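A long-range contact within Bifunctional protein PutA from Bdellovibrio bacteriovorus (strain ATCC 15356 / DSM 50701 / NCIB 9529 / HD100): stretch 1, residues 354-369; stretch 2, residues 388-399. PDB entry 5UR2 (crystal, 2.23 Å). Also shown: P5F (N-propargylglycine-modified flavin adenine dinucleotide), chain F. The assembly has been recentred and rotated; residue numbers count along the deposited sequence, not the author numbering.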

ATOM      1  N   SER B 354      42.180  31.673  -8.258  1.00 28.09           N
ATOM      2  CA  SER B 354      41.943  30.940  -7.021  1.00 25.03           C
ATOM      3  C   SER B 354      42.230  31.845  -5.834  1.00 29.40           C
ATOM      4  O   SER B 354      43.161  32.652  -5.876  1.00 25.28           O
ATOM      5  CB  SER B 354      42.819  29.688  -6.917  1.00 27.59           C
ATOM      6  OG  SER B 354      42.543  29.005  -5.704  1.00 22.41           O
ATOM      7  N   HIS B 355      41.454  31.669  -4.759  1.00 31.91           N
ATOM      8  CA  HIS B 355      41.715  32.332  -3.483  1.00 30.72           C
ATOM      9  C   HIS B 355      42.415  31.422  -2.470  1.00 28.83           C
ATOM     10  O   HIS B 355      42.611  31.823  -1.315  1.00 31.82           O
ATOM     11  CB  HIS B 355      40.416  32.872  -2.883  1.00 23.96           C
ATOM     12  CG  HIS B 355      39.571  33.636  -3.853  1.00 33.50           C
ATOM     13  ND1 HIS B 355      38.617  33.034  -4.646  1.00 32.42           N
ATOM     14  CD2 HIS B 355      39.565  34.948  -4.189  1.00 29.44           C
ATOM     15  CE1 HIS B 355      38.042  33.947  -5.409  1.00 32.62           C
ATOM     16  NE2 HIS B 355      38.601  35.117  -5.154  1.00 29.36           N
ATOM     17  N   ASN B 356      42.804  30.226  -2.883  1.00 29.05           N
ATOM     18  CA  ASN B 356      43.342  29.191  -2.006  1.00 25.65           C
ATOM     19  C   ASN B 356      44.859  29.335  -1.935  1.00 30.83           C
ATOM     20  O   ASN B 356      45.536  29.229  -2.963  1.00 32.66           O
ATOM     21  CB  ASN B 356      42.905  27.833  -2.568  1.00 27.32           C
ATOM     22  CG  ASN B 356      43.399  26.638  -1.770  1.00 24.47           C
ATOM     23  OD1 ASN B 356      44.506  26.626  -1.253  1.00 26.46           O
ATOM     24  ND2 ASN B 356      42.566  25.601  -1.699  1.00 25.10           N
ATOM     25  N   VAL B 357      45.394  29.577  -0.725  1.00 24.90           N
ATOM     26  CA  VAL B 357      46.830  29.833  -0.574  1.00 27.48           C
ATOM     27  C   VAL B 357      47.653  28.603  -0.960  1.00 28.45           C
ATOM     28  O   VAL B 357      48.728  28.737  -1.550  1.00 29.25           O
ATOM     29  CB  VAL B 357      47.157  30.313   0.856  1.00 26.26           C
ATOM     30  CG1 VAL B 357      48.667  30.320   1.099  1.00 26.87           C
ATOM     31  CG2 VAL B 357      46.627  31.719   1.071  1.00 33.29           C
ATOM     32  N   ARG B 358      47.165  27.392  -0.646  1.00 27.26           N
ATOM     33  CA  ARG B 358      47.841  26.174  -1.105  1.00 28.32           C
ATOM     34  C   ARG B 358      47.973  26.150  -2.626  1.00 29.15           C
ATOM     35  O   ARG B 358      49.081  25.999  -3.163  1.00 26.18           O
ATOM     36  CB  ARG B 358      47.095  24.929  -0.613  1.00 33.01           C
ATOM     37  CG  ARG B 358      47.387  23.652  -1.420  1.00 32.07           C
ATOM     38  CD  ARG B 358      48.813  23.133  -1.216  1.00 29.46           C
ATOM     39  NE  ARG B 358      49.229  22.231  -2.298  1.00 27.90           N
ATOM     40  CZ  ARG B 358      50.255  21.382  -2.220  1.00 29.71           C
ATOM     41  NH1 ARG B 358      50.972  21.308  -1.108  1.00 24.91           N
ATOM     42  NH2 ARG B 358      50.572  20.606  -3.253  1.00 29.14           N
ATOM     43  N   THR B 359      46.846  26.319  -3.331  1.00 29.15           N
ATOM     44  CA  THR B 359      46.840  26.345  -4.794  1.00 28.37           C
ATOM     45  C   THR B 359      47.795  27.401  -5.339  1.00 23.66           C
ATOM     46  O   THR B 359      48.597  27.131  -6.243  1.00 23.63           O
ATOM     47  CB  THR B 359      45.420  26.620  -5.297  1.00 33.10           C
ATOM     48  OG1 THR B 359      44.513  25.664  -4.724  1.00 23.73           O
ATOM     49  CG2 THR B 359      45.357  26.543  -6.845  1.00 22.27           C
ATOM     50  N   LEU B 360      47.701  28.624  -4.816  1.00 24.09           N
ATOM     51  CA  LEU B 360      48.574  29.696  -5.282  1.00 32.28           C
ATOM     52  C   LEU B 360      50.047  29.362  -5.048  1.00 33.40           C
ATOM     53  O   LEU B 360      50.888  29.601  -5.923  1.00 35.27           O
ATOM     54  CB  LEU B 360      48.200  31.009  -4.589  1.00 30.06           C
ATOM     55  CG  LEU B 360      46.772  31.522  -4.834  1.00 34.20           C
ATOM     56  CD1 LEU B 360      46.420  32.678  -3.900  1.00 33.35           C
ATOM     57  CD2 LEU B 360      46.629  31.958  -6.266  1.00 33.18           C
ATOM     58  N   ALA B 361      50.382  28.831  -3.868  1.00 33.66           N
ATOM     59  CA  ALA B 361      51.779  28.526  -3.549  1.00 34.46           C
ATOM     60  C   ALA B 361      52.323  27.407  -4.431  1.00 32.79           C
ATOM     61  O   ALA B 361      53.492  27.438  -4.830  1.00 31.75           O
ATOM     62  CB  ALA B 361      51.922  28.150  -2.072  1.00 32.44           C
ATOM     63  N   ALA B 362      51.501  26.400  -4.729  1.00 24.93           N
ATOM     64  CA  ALA B 362      51.935  25.339  -5.636  1.00 26.22           C
ATOM     65  C   ALA B 362      52.237  25.899  -7.023  1.00 25.88           C
ATOM     66  O   ALA B 362      53.279  25.601  -7.614  1.00 31.82           O
ATOM     67  CB  ALA B 362      50.864  24.249  -5.713  1.00 24.96           C
ATOM     68  N   CYS B 363      51.351  26.749  -7.544  1.00 25.22           N
ATOM     69  CA  CYS B 363      51.610  27.355  -8.841  1.00 26.94           C
ATOM     70  C   CYS B 363      52.926  28.131  -8.834  1.00 31.17           C
ATOM     71  O   CYS B 363      53.720  28.028  -9.777  1.00 30.96           O
ATOM     72  CB  CYS B 363      50.451  28.263  -9.230  1.00 25.67           C
ATOM     73  SG  CYS B 363      48.910  27.386  -9.614  1.00 31.44           S
ATOM     74  N   MET B 364      53.183  28.893  -7.771  1.00 28.26           N
ATOM     75  CA  MET B 364      54.409  29.684  -7.716  1.00 26.11           C
ATOM     76  C   MET B 364      55.631  28.795  -7.822  1.00 28.67           C
ATOM     77  O   MET B 364      56.577  29.110  -8.554  1.00 30.43           O
ATOM     78  CB  MET B 364      54.476  30.491  -6.422  1.00 28.41           C
ATOM     79  CG  MET B 364      53.480  31.624  -6.318  1.00 33.85           C
ATOM     80  SD  MET B 364      53.529  32.372  -4.679  1.00 39.81           S
ATOM     81  CE  MET B 364      52.264  33.623  -4.876  1.00 43.95           C
ATOM     82  N   LEU B 365      55.634  27.686  -7.079  1.00 30.86           N
ATOM     83  CA  LEU B 365      56.793  26.801  -7.052  1.00 37.81           C
ATOM     84  C   LEU B 365      56.966  26.086  -8.385  1.00 40.79           C
ATOM     85  O   LEU B 365      58.080  26.015  -8.925  1.00 38.67           O
ATOM     86  CB  LEU B 365      56.657  25.788  -5.908  1.00 33.31           C
ATOM     87  CG  LEU B 365      57.445  26.121  -4.645  1.00 33.28           C
ATOM     88  CD1 LEU B 365      58.936  26.062  -4.907  1.00 36.90           C
ATOM     89  CD2 LEU B 365      57.063  27.503  -4.173  1.00 35.63           C
ATOM     90  N   TYR B 366      55.864  25.569  -8.939  1.00 25.51           N
ATOM     91  CA  TYR B 366      55.926  24.899 -10.233  1.00 34.49           C
ATOM     92  C   TYR B 366      56.489  25.841 -11.289  1.00 34.22           C
ATOM     93  O   TYR B 366      57.308  25.437 -12.131  1.00 29.59           O
ATOM     94  CB  TYR B 366      54.532  24.400 -10.638  1.00 39.28           C
ATOM     95  CG  TYR B 366      53.938  23.326  -9.736  1.00 37.37           C
ATOM     96  CD1 TYR B 366      54.736  22.382  -9.089  1.00 40.99           C
ATOM     97  CD2 TYR B 366      52.573  23.291  -9.498  1.00 32.85           C
ATOM     98  CE1 TYR B 366      54.166  21.399  -8.241  1.00 42.03           C
ATOM     99  CE2 TYR B 366      51.999  22.331  -8.652  1.00 39.20           C
ATOM    100  CZ  TYR B 366      52.792  21.387  -8.033  1.00 42.59           C
ATOM    101  OH  TYR B 366      52.189  20.450  -7.204  1.00 44.09           O
ATOM    102  N   ALA B 367      56.089  27.118 -11.238  1.00 30.12           N
ATOM    103  CA  ALA B 367      56.687  28.099 -12.138  1.00 31.58           C
ATOM    104  C   ALA B 367      58.175  28.262 -11.854  1.00 30.64           C
ATOM    105  O   ALA B 367      58.987  28.354 -12.783  1.00 34.84           O
ATOM    106  CB  ALA B 367      55.963  29.443 -12.024  1.00 27.84           C
ATOM    107  N   GLU B 368      58.560  28.295 -10.574  1.00 32.38           N
ATOM    108  CA  GLU B 368      59.965  28.541 -10.245  1.00 36.01           C
ATOM    109  C   GLU B 368      60.845  27.359 -10.624  1.00 34.69           C
ATOM    110  O   GLU B 368      61.977  27.549 -11.075  1.00 34.87           O
ATOM    111  CB  GLU B 368      60.123  28.873  -8.760  1.00 35.99           C
ATOM    112  CG  GLU B 368      59.653  30.274  -8.422  1.00 43.39           C
ATOM    113  CD  GLU B 368      59.463  30.509  -6.935  1.00 54.76           C
ATOM    114  OE1 GLU B 368      60.025  29.733  -6.126  1.00 55.72           O
ATOM    115  OE2 GLU B 368      58.743  31.475  -6.588  1.00 58.89           O
ATOM    116  N   LYS B 369      60.349  26.134 -10.450  1.00 38.16           N
ATOM    117  CA  LYS B 369      61.137  24.977 -10.851  1.00 37.95           C
ATOM    118  C   LYS B 369      61.361  24.930 -12.360  1.00 38.42           C
ATOM    119  O   LYS B 369      62.315  24.282 -12.804  1.00 30.15           O
ATOM    120  CB  LYS B 369      60.470  23.687 -10.374  1.00 38.69           C
ATOM    121  CG  LYS B 369      60.466  23.515  -8.850  1.00 49.10           C
ATOM    122  CD  LYS B 369      61.883  23.537  -8.268  1.00 55.63           C
ATOM    123  CE  LYS B 369      61.895  23.379  -6.742  1.00 57.92           C
ATOM    124  NZ  LYS B 369      63.261  23.551  -6.145  1.00 56.79           N
ATOM    125  N   PRO B 388      42.936  40.128   2.294  1.00 36.93           N
ATOM    126  CA  PRO B 388      44.289  39.985   2.857  1.00 40.26           C
ATOM    127  C   PRO B 388      45.216  39.182   1.965  1.00 39.34           C
ATOM    128  O   PRO B 388      46.412  39.490   1.877  1.00 47.88           O
ATOM    129  CB  PRO B 388      44.045  39.271   4.197  1.00 42.51           C
ATOM    130  CG  PRO B 388      42.593  39.387   4.455  1.00 45.80           C
ATOM    131  CD  PRO B 388      41.937  39.427   3.117  1.00 39.34           C
ATOM    132  N   ILE B 389      44.687  38.158   1.292  1.00 39.10           N
ATOM    133  CA  ILE B 389      45.504  37.339   0.398  1.00 38.51           C
ATOM    134  C   ILE B 389      45.857  38.109  -0.868  1.00 36.80           C
ATOM    135  O   ILE B 389      47.014  38.119  -1.303  1.00 34.01           O
ATOM    136  CB  ILE B 389      44.773  36.028   0.079  1.00 30.35           C
ATOM    137  CG1 ILE B 389      44.211  35.457   1.382  1.00 41.84           C
ATOM    138  CG2 ILE B 389      45.726  35.074  -0.582  1.00 27.69           C
ATOM    139  CD1 ILE B 389      43.459  34.156   1.242  1.00 47.44           C
ATOM    140  N   LYS B 390      44.853  38.753  -1.478  1.00 40.05           N
ATOM    141  CA  LYS B 390      45.046  39.584  -2.668  1.00 38.90           C
ATOM    142  C   LYS B 390      46.175  40.592  -2.483  1.00 44.07           C
ATOM    143  O   LYS B 390      47.077  40.708  -3.326  1.00 43.22           O
ATOM    144  CB  LYS B 390      43.735  40.316  -2.973  1.00 42.77           C
ATOM    145  CG  LYS B 390      43.521  40.768  -4.410  1.00 39.70           C
ATOM    146  CD  LYS B 390      42.156  41.456  -4.535  1.00 36.68           C
ATOM    147  CE  LYS B 390      40.993  40.449  -4.519  1.00 37.91           C
ATOM    148  NZ  LYS B 390      39.630  41.083  -4.495  1.00 26.94           N
ATOM    149  N   LYS B 391      46.123  41.354  -1.386  1.00 43.70           N
ATOM    150  CA  LYS B 391      47.137  42.374  -1.147  1.00 38.68           C
ATOM    151  C   LYS B 391      48.519  41.749  -1.015  1.00 33.54           C
ATOM    152  O   LYS B 391      49.502  42.286  -1.537  1.00 33.08           O
ATOM    153  CB  LYS B 391      46.775  43.169   0.107  1.00 31.13           C
ATOM    154  CG  LYS B 391      47.853  44.111   0.604  1.00 42.62           C
ATOM    155  CD  LYS B 391      47.855  45.428  -0.137  1.00 48.67           C
ATOM    156  CE  LYS B 391      48.566  46.504   0.684  1.00 51.05           C
ATOM    157  NZ  LYS B 391      49.852  46.005   1.258  1.00 51.39           N
ATOM    158  N   THR B 392      48.604  40.598  -0.337  1.00 36.85           N
ATOM    159  CA  THR B 392      49.887  39.920  -0.159  1.00 42.32           C
ATOM    160  C   THR B 392      50.487  39.502  -1.499  1.00 38.69           C
ATOM    161  O   THR B 392      51.681  39.713  -1.742  1.00 37.36           O
ATOM    162  CB  THR B 392      49.714  38.710   0.764  1.00 44.16           C
ATOM    163  OG1 THR B 392      49.331  39.151   2.072  1.00 41.65           O
ATOM    164  CG2 THR B 392      51.013  37.923   0.872  1.00 45.39           C
ATOM    165  N   ILE B 393      49.669  38.923  -2.386  1.00 39.09           N
ATOM    166  CA  ILE B 393      50.149  38.516  -3.708  1.00 40.54           C
ATOM    167  C   ILE B 393      50.745  39.699  -4.455  1.00 40.03           C
ATOM    168  O   ILE B 393      51.774  39.570  -5.132  1.00 37.28           O
ATOM    169  CB  ILE B 393      49.012  37.878  -4.530  1.00 34.80           C
ATOM    170  CG1 ILE B 393      48.445  36.637  -3.848  1.00 40.86           C
ATOM    171  CG2 ILE B 393      49.505  37.540  -5.917  1.00 32.96           C
ATOM    172  CD1 ILE B 393      49.424  35.519  -3.715  1.00 46.05           C
ATOM    173  N   VAL B 394      50.092  40.862  -4.372  1.00 45.44           N
ATOM    174  CA  VAL B 394      50.602  42.058  -5.040  1.00 44.15           C
ATOM    175  C   VAL B 394      51.926  42.486  -4.422  1.00 45.15           C
ATOM    176  O   VAL B 394      52.873  42.845  -5.136  1.00 39.75           O
ATOM    177  CB  VAL B 394      49.554  43.187  -4.986  1.00 46.03           C
ATOM    178  CG1 VAL B 394      50.118  44.473  -5.582  1.00 49.48           C
ATOM    179  CG2 VAL B 394      48.278  42.771  -5.702  1.00 42.73           C
ATOM    180  N   ASP B 395      52.005  42.481  -3.085  1.00 48.76           N
ATOM    181  CA  ASP B 395      53.260  42.831  -2.421  1.00 48.08           C
ATOM    182  C   ASP B 395      54.392  41.912  -2.854  1.00 48.06           C
ATOM    183  O   ASP B 395      55.542  42.351  -2.956  1.00 45.64           O
ATOM    184  CB  ASP B 395      53.110  42.769  -0.900  1.00 49.61           C
ATOM    185  CG  ASP B 395      52.197  43.851  -0.344  1.00 54.26           C
ATOM    186  OD1 ASP B 395      52.011  44.895  -1.017  1.00 54.96           O
ATOM    187  OD2 ASP B 395      51.685  43.655   0.784  1.00 52.59           O
ATOM    188  N   MET B 396      54.094  40.644  -3.134  1.00 41.85           N
ATOM    189  CA  MET B 396      55.141  39.719  -3.546  1.00 42.14           C
ATOM    190  C   MET B 396      55.567  39.929  -4.992  1.00 43.19           C
ATOM    191  O   MET B 396      56.425  39.185  -5.487  1.00 38.05           O
ATOM    192  CB  MET B 396      54.673  38.282  -3.313  1.00 41.27           C
ATOM    193  CG  MET B 396      54.579  37.962  -1.827  1.00 37.90           C
ATOM    194  SD  MET B 396      53.713  36.441  -1.445  1.00 42.22           S
ATOM    195  CE  MET B 396      54.847  35.206  -2.084  1.00 42.84           C
ATOM    196  N   GLY B 397      54.972  40.907  -5.676  1.00 40.35           N
ATOM    197  CA  GLY B 397      55.389  41.303  -7.001  1.00 35.17           C
ATOM    198  C   GLY B 397      54.637  40.668  -8.146  1.00 38.03           C
ATOM    199  O   GLY B 397      55.008  40.897  -9.300  1.00 35.66           O
ATOM    200  N   TYR B 398      53.589  39.895  -7.874  1.00 39.99           N
ATOM    201  CA  TYR B 398      52.883  39.176  -8.928  1.00 33.46           C
ATOM    202  C   TYR B 398      51.760  40.032  -9.503  1.00 32.70           C
ATOM    203  O   TYR B 398      51.210  40.911  -8.830  1.00 33.24           O
ATOM    204  CB  TYR B 398      52.313  37.864  -8.396  1.00 31.64           C
ATOM    205  CG  TYR B 398      53.346  36.815  -8.028  1.00 34.70           C
ATOM    206  CD1 TYR B 398      53.862  35.945  -8.984  1.00 30.84           C
ATOM    207  CD2 TYR B 398      53.790  36.680  -6.714  1.00 37.86           C
ATOM    208  CE1 TYR B 398      54.800  34.967  -8.638  1.00 32.57           C
ATOM    209  CE2 TYR B 398      54.731  35.711  -6.359  1.00 42.08           C
ATOM    210  CZ  TYR B 398      55.233  34.860  -7.324  1.00 40.90           C
ATOM    211  OH  TYR B 398      56.164  33.900  -6.971  1.00 45.01           O
ATOM    212  N   ARG B 399      51.409  39.745 -10.755  1.00 30.31           N
ATOM    213  CA  ARG B 399      50.320  40.437 -11.431  1.00 30.05           C
ATOM    214  C   ARG B 399      48.976  39.857 -10.985  1.00 34.67           C
ATOM    215  O   ARG B 399      48.728  38.655 -11.144  1.00 26.53           O
ATOM    216  CB  ARG B 399      50.486  40.317 -12.940  1.00 30.51           C
ATOM    217  CG  ARG B 399      49.435  41.078 -13.714  1.00 36.39           C
ATOM    218  CD  ARG B 399      49.844  41.291 -15.163  1.00 29.03           C
ATOM    219  NE  ARG B 399      49.866  40.050 -15.925  1.00 33.09           N
ATOM    220  CZ  ARG B 399      50.969  39.360 -16.197  1.00 37.37           C
ATOM    221  NH1 ARG B 399      52.149  39.790 -15.766  1.00 38.56           N
ATOM    222  NH2 ARG B 399      50.890  38.248 -16.913  1.00 32.12           N
TER
HETATM  223  PA  P5F F1001      38.668  26.538  -3.041  1.00 25.26           P
HETATM  224  O1A P5F F1001      40.158  26.078  -2.897  1.00 30.61           O
HETATM  225  O2A P5F F1001      37.866  26.602  -1.839  1.00 23.04           O
HETATM  226  O5B P5F F1001      37.808  25.650  -3.898  1.00 24.68           O
HETATM  227  C5B P5F F1001      36.385  25.626  -3.896  1.00 16.78           C
HETATM  228  C4B P5F F1001      35.911  24.858  -5.139  1.00 20.64           C
HETATM  229  O4B P5F F1001      36.110  23.467  -5.052  1.00 25.39           O
HETATM  230  C3B P5F F1001      34.463  24.996  -5.509  1.00 17.28           C
HETATM  231  O3B P5F F1001      34.185  26.191  -6.132  1.00 18.70           O
HETATM  232  C2B P5F F1001      34.249  23.835  -6.395  1.00 17.09           C
HETATM  233  O2B P5F F1001      34.706  24.140  -7.667  1.00 18.70           O
HETATM  234  C1B P5F F1001      35.131  22.798  -5.797  1.00 22.79           C
HETATM  235  N9A P5F F1001      34.457  21.879  -4.915  1.00 19.76           N
HETATM  236  C8A P5F F1001      33.726  22.174  -3.772  1.00 21.14           C
HETATM  237  N7A P5F F1001      33.291  21.027  -3.237  1.00 23.15           N
HETATM  238  C5A P5F F1001      33.731  19.944  -4.000  1.00 21.13           C
HETATM  239  C6A P5F F1001      33.573  18.561  -3.940  1.00 30.15           C
HETATM  240  N6A P5F F1001      32.820  17.955  -2.878  1.00 28.95           N
HETATM  241  N1A P5F F1001      34.126  17.768  -4.877  1.00 25.32           N
HETATM  242  C2A P5F F1001      34.848  18.289  -5.892  1.00 17.31           C
HETATM  243  N3A P5F F1001      34.996  19.642  -5.995  1.00 20.52           N
HETATM  244  C4A P5F F1001      34.473  20.478  -5.090  1.00 11.73           C
HETATM  245  N1  P5F F1001      33.925  29.305 -12.333  1.00 32.81           N
HETATM  246  C2  P5F F1001      33.405  28.693 -13.533  1.00 27.86           C
HETATM  247  O2  P5F F1001      32.879  27.424 -13.440  1.00 28.25           O
HETATM  248  N3  P5F F1001      33.443  29.379 -14.789  1.00 42.77           N
HETATM  249  C4  P5F F1001      33.982  30.683 -14.918  1.00 45.20           C
HETATM  250  O4  P5F F1001      33.988  31.296 -16.177  1.00 38.12           O
HETATM  251  C4X P5F F1001      34.523  31.334 -13.652  1.00 42.68           C
HETATM  252  N5  P5F F1001      34.977  32.723 -13.638  1.00 44.45           N
HETATM  253  C5X P5F F1001      35.866  33.101 -12.521  1.00 44.35           C
HETATM  254  C6  P5F F1001      36.807  34.253 -12.676  1.00 35.93           C
HETATM  255  C7  P5F F1001      37.722  34.563 -11.638  1.00 36.35           C
HETATM  256  C7M P5F F1001      38.669  35.730 -11.808  1.00 38.53           C
HETATM  257  C8  P5F F1001      37.754  33.781 -10.444  1.00 37.04           C
HETATM  258  C8M P5F F1001      38.716  34.079  -9.322  1.00 35.48           C
HETATM  259  C9  P5F F1001      36.869  32.687 -10.291  1.00 44.42           C
HETATM  260  C9A P5F F1001      35.902  32.357 -11.375  1.00 44.53           C
HETATM  261  N10 P5F F1001      35.002  31.211 -11.223  1.00 42.88           N
HETATM  262  C10 P5F F1001      34.477  30.642 -12.432  1.00 37.02           C
HETATM  263  C1' P5F F1001      34.781  30.527  -9.924  1.00 45.64           C
HETATM  264  C2' P5F F1001      35.871  29.501  -9.609  1.00 38.89           C
HETATM  265  O2' P5F F1001      35.753  28.452 -10.492  1.00 37.21           O
HETATM  266  C3' P5F F1001      35.852  28.961  -8.178  1.00 40.40           C
HETATM  267  O3' P5F F1001      34.657  28.303  -7.974  1.00 41.32           O
HETATM  268  C4' P5F F1001      35.990  30.014  -7.088  1.00 38.78           C
HETATM  269  O4' P5F F1001      36.728  31.059  -7.620  1.00 37.99           O
HETATM  270  C5' P5F F1001      36.538  29.504  -5.741  1.00 38.49           C
HETATM  271  O5' P5F F1001      37.580  28.557  -5.868  1.00 40.31           O
HETATM  272  P   P5F F1001      38.918  28.503  -4.954  1.00 31.20           P
HETATM  273  O1P P5F F1001      40.226  27.899  -5.596  1.00 39.18           O
HETATM  274  O2P P5F F1001      38.969  29.993  -4.446  1.00 31.65           O
HETATM  275  O3P P5F F1001      38.357  27.908  -3.530  1.00 26.14           O
HETATM  276  C21 P5F F1001      32.603  33.742 -14.051  1.00 57.11           C
HETATM  277  C22 P5F F1001      33.867  33.285 -13.919  1.00 60.85           C
HETATM  278  C23 P5F F1001      31.737  33.364 -15.265  1.00 57.60           C

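Two nearly parallel helices, 357-369 and 388-395, run 15° apart with axes no closer than 12.3 Å. That gap is too wide for backbones to meet, so the contact is made mostly by side chains, nearly all of them apolar, and it contains no hydrogen bond between the stretches.

M364 covers the most surface. Its CB points toward stretch 2, and with chi1 m and both chi2 and chi3 t the chain is nearly fully extended, delivering its methyl where the second helix ends. There M364 CE lies 3.6 Å from I393 CD1 and 3.6 Å from Y398 CE2, while M364 SD sits 4.1 Å from M396 CE. An unbranched, flexible thioether suits this spot: one slender chain touches an aliphatic branch, another methionine and an aromatic ring.

I389 plays the matching role near the start of the contact. I389 CG2 packs against V357 CG2 at 3.8 Å and L360 CD1 at 4.2 Å, and I389 CD1 reaches to 3.6 Å from the backbone H355 O and also lies 4.0 Å from V357 CG2. Beta branching gives this residue two arms, and both reach V357. One turn on, I393 CD1 meets L360 CD1 at 4.1 Å, joining the two ends into a continuous buried apolar seam.

Y398 closes the far end. G397, at positive phi in a Schellman motif, ends the helix, and Y398 follows with its CB toward stretch 1. Its ring meets M364 obliquely, the centroid 4.6 Å from M364 SD. Beyond the ring, Y398 OH lies 3.6 Å from E368 OE2, at a partly exposed glutamate.

At the opposite end, N356 touches nothing in stretch 2, yet caps the helix that carries the contact, N356 OD1 accepting from T359 N at 3.1 Å, while N356 ND2 donates to the phosphate oxygen P5F O1A at 2.7 Å.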